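Local coordinates for assembly chaperone of ribosomal protein L4 (Acl4) (Chaetomium thermophilum, PDB 5TQB) that probably shields newly made ribosomal protein L4 and escorts it toward ribosome assembly, using a scaffold of tetratricopeptide-like helical repeats, at residues D242-L248 / R272-K278. Sequence-based numbering, arbitrary orientation.
Sequences DMEEEAL and RYRLGEK
Leu248 lies across the guanidinium of Arg272, its CG placed over the centre of one face and 3.7 Å from CZ. The Arg272 chain, extended from CG to NE, carries the guanidinium over Leu248, where NH1 gives a weak hydrogen bond to Leu248 O; nearer its root, Arg272 CG touches Leu248 CD1. NH2 of the same guanidinium bonds to Gly268 O and Thr251 OG1, and these two bonds, together with the weak one from NH1, are likely to hold its rotation; Trp302 adds a cation-pi contact. Leu275 completes this close-packed half. With CG anti to the backbone N (chi1 -176°), it brings CD2 to within 3.9 Å of Leu248 CD2, and its CB meets Glu244 CB where the two helix backbones come nearest.

Toward the start of helix 244-257 the contact turns polar. Glu244, still buried, bends at chi2 (90°) and passes beside Arg274 CB, carrying its carboxylate to Lys278, whose chain arrives from the opposite direction. Lys278 NZ forms salt bridges with both Glu244 OE2 and, more weakly, Asp242 OD1 at 3.3 Å. A lysine in place of Glu244 would probably set two ammonium groups against each other and leave Lys278 with only the weaker Asp242 bridge here. The looser, solvent side lies beyond: a water bridges Asp242 and Arg274, 2.7 Å from Asp242 OD1 and hydrogen-bonded to both it and Arg274 NH1, in the guanidinium plane. Asp242 OD2 also makes a salt bridge with a basic side chain of another protein's chain, while Glu245 lies at the exposed margin.

The axes of the two segments approach to 9.6 Å at 145°, the antiparallel packing of consecutive helices 244-257 and 262-281 in an alpha-solenoid, consistent with the helical hairpins of tetratricopeptide-like repeats.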
loop_
_atom_site.group_PDB
_atom_site.type_symbol
_atom_site.label_atom_id
_atom_site.label_comp_id
_atom_site.label_asym_id
_atom_site.label_seq_id
_atom_site.Cartn_x
_atom_site.Cartn_y
_atom_site.Cartn_z
ATOM N N ASP B 242 9.554 2.105 20.920
ATOM C CA ASP B 242 11.015 2.109 20.781
ATOM C C ASP B 242 11.577 1.029 19.857
ATOM O O ASP B 242 12.629 0.454 20.140
ATOM C CB ASP B 242 11.683 1.995 22.156
ATOM C CG ASP B 242 11.229 3.077 23.117
ATOM O OD1 ASP B 242 11.770 4.202 23.038
ATOM O OD2 ASP B 242 10.331 2.803 23.946
HETATM N N MSE B 243 10.874 0.759 18.759
HETATM C CA MSE B 243 11.377 -0.131 17.719
HETATM C C MSE B 243 11.607 0.674 16.440
HETATM O O MSE B 243 11.039 0.384 15.381
HETATM C CB MSE B 243 10.404 -1.288 17.479
HETATM C CG MSE B 243 10.539 -2.423 18.486
HETATM SE SE MSE B 243 9.279 -3.878 18.142
HETATM C CE MSE B 243 7.697 -2.955 18.700
ATOM N N GLU B 244 12.447 1.697 16.557
ATOM C CA GLU B 244 12.713 2.605 15.451
ATOM C C GLU B 244 13.423 1.888 14.307
ATOM O O GLU B 244 13.188 2.190 13.137
ATOM C CB GLU B 244 13.551 3.798 15.921
ATOM C CG GLU B 244 12.868 4.665 16.973
ATOM C CD GLU B 244 13.147 4.223 18.412
ATOM O OE1 GLU B 244 13.685 3.112 18.625
ATOM O OE2 GLU B 244 12.827 5.002 19.335
ATOM N N GLU B 245 14.287 0.938 14.651
ATOM C CA GLU B 245 15.019 0.169 13.654
ATOM C C GLU B 245 14.048 -0.526 12.705
ATOM O O GLU B 245 14.245 -0.524 11.492
ATOM C CB GLU B 245 15.929 -0.862 14.328
ATOM C CG GLU B 245 16.943 -0.267 15.304
ATOM C CD GLU B 245 16.426 -0.179 16.737
ATOM O OE1 GLU B 245 17.249 0.052 17.650
ATOM O OE2 GLU B 245 15.203 -0.341 16.950
ATOM N N GLU B 246 12.989 -1.105 13.260
ATOM C CA GLU B 246 11.960 -1.738 12.447
ATOM C C GLU B 246 11.158 -0.685 11.690
ATOM O O GLU B 246 10.776 -0.897 10.541
ATOM C CB GLU B 246 11.023 -2.587 13.310
ATOM C CG GLU B 246 11.653 -3.858 13.875
ATOM C CD GLU B 246 12.498 -3.609 15.117
ATOM O OE1 GLU B 246 12.779 -2.432 15.425
ATOM O OE2 GLU B 246 12.877 -4.595 15.788
ATOM N N ALA B 247 10.906 0.452 12.332
ATOM C CA ALA B 247 10.144 1.523 11.695
ATOM C C ALA B 247 10.877 2.068 10.476
ATOM O O ALA B 247 10.249 2.469 9.501
ATOM C CB ALA B 247 9.868 2.638 12.675
ATOM N N LEU B 248 12.206 2.084 10.540
ATOM C CA LEU B 248 13.030 2.574 9.436
ATOM C C LEU B 248 12.822 1.748 8.165
ATOM O O LEU B 248 12.691 2.298 7.068
ATOM C CB LEU B 248 14.511 2.549 9.821
ATOM C CG LEU B 248 15.156 3.890 10.181
ATOM C CD1 LEU B 248 14.580 4.454 11.468
ATOM C CD2 LEU B 248 16.665 3.738 10.294
ATOM N N ARG B 272 13.942 8.491 12.624
ATOM C CA ARG B 272 15.386 8.564 12.490
ATOM C C ARG B 272 15.956 9.575 13.481
ATOM O O ARG B 272 17.076 9.416 13.972
ATOM C CB ARG B 272 15.754 8.910 11.040
ATOM C CG ARG B 272 15.557 7.733 10.082
ATOM C CD ARG B 272 15.607 8.143 8.617
ATOM N NE ARG B 272 15.530 6.976 7.739
ATOM C CZ ARG B 272 14.421 6.277 7.507
ATOM N NH1 ARG B 272 14.458 5.228 6.698
ATOM N NH2 ARG B 272 13.273 6.614 8.080
ATOM N N TYR B 273 15.166 10.598 13.796
ATOM C CA TYR B 273 15.548 11.585 14.805
ATOM C C TYR B 273 15.595 10.939 16.186
ATOM O O TYR B 273 16.539 11.157 16.953
ATOM C CB TYR B 273 14.557 12.753 14.807
ATOM C CG TYR B 273 14.832 13.792 15.865
ATOM C CD1 TYR B 273 14.298 13.666 17.139
ATOM C CD2 TYR B 273 15.618 14.902 15.592
ATOM C CE1 TYR B 273 14.544 14.609 18.114
ATOM C CE2 TYR B 273 15.870 15.855 16.563
ATOM C CZ TYR B 273 15.329 15.703 17.824
ATOM O OH TYR B 273 15.571 16.649 18.799
ATOM N N ARG B 274 14.568 10.151 16.494
ATOM C CA ARG B 274 14.476 9.447 17.772
ATOM C C ARG B 274 15.618 8.455 17.903
ATOM O O ARG B 274 16.247 8.343 18.957
ATOM C CB ARG B 274 13.141 8.699 17.879
ATOM C CG ARG B 274 11.921 9.603 17.887
ATOM C CD ARG B 274 11.724 10.230 19.242
ATOM N NE ARG B 274 11.307 9.240 20.224
ATOM C CZ ARG B 274 11.431 9.386 21.538
ATOM N NH1 ARG B 274 11.020 8.417 22.342
ATOM N NH2 ARG B 274 11.972 10.490 22.047
ATOM N N LEU B 275 15.879 7.735 16.818
ATOM C CA LEU B 275 16.956 6.759 16.795
ATOM C C LEU B 275 18.303 7.446 17.032
ATOM O O LEU B 275 19.179 6.904 17.705
ATOM C CB LEU B 275 16.958 6.016 15.458
ATOM C CG LEU B 275 17.980 4.889 15.307
ATOM C CD1 LEU B 275 17.800 3.833 16.394
ATOM C CD2 LEU B 275 17.867 4.261 13.930
ATOM N N GLY B 276 18.454 8.647 16.484
ATOM C CA GLY B 276 19.682 9.399 16.643
ATOM C C GLY B 276 19.890 9.857 18.073
ATOM O O GLY B 276 21.019 9.889 18.560
ATOM N N GLU B 277 18.799 10.215 18.746
ATOM C CA GLU B 277 18.870 10.619 20.147
ATOM C C GLU B 277 19.421 9.474 20.988
ATOM O O GLU B 277 20.308 9.676 21.819
ATOM C CB GLU B 277 17.493 11.031 20.678
ATOM C CG GLU B 277 16.993 12.380 20.181
ATOM C CD GLU B 277 15.765 12.867 20.943
ATOM O OE1 GLU B 277 15.775 14.030 21.402
ATOM O OE2 GLU B 277 14.790 12.091 21.078
ATOM N N LYS B 278 18.895 8.273 20.760
ATOM C CA LYS B 278 19.313 7.094 21.514
ATOM C C LYS B 278 20.791 6.787 21.286
ATOM O O LYS B 278 21.566 6.684 22.241
ATOM C CB LYS B 278 18.459 5.884 21.138
ATOM C CG LYS B 278 17.013 5.981 21.589
ATOM C CD LYS B 278 16.206 4.778 21.113
ATOM C CE LYS B 278 14.802 4.747 21.715
ATOM N NZ LYS B 278 13.950 5.894 21.294
HETATM O O HOH W 1 9.484 5.616 22.787
#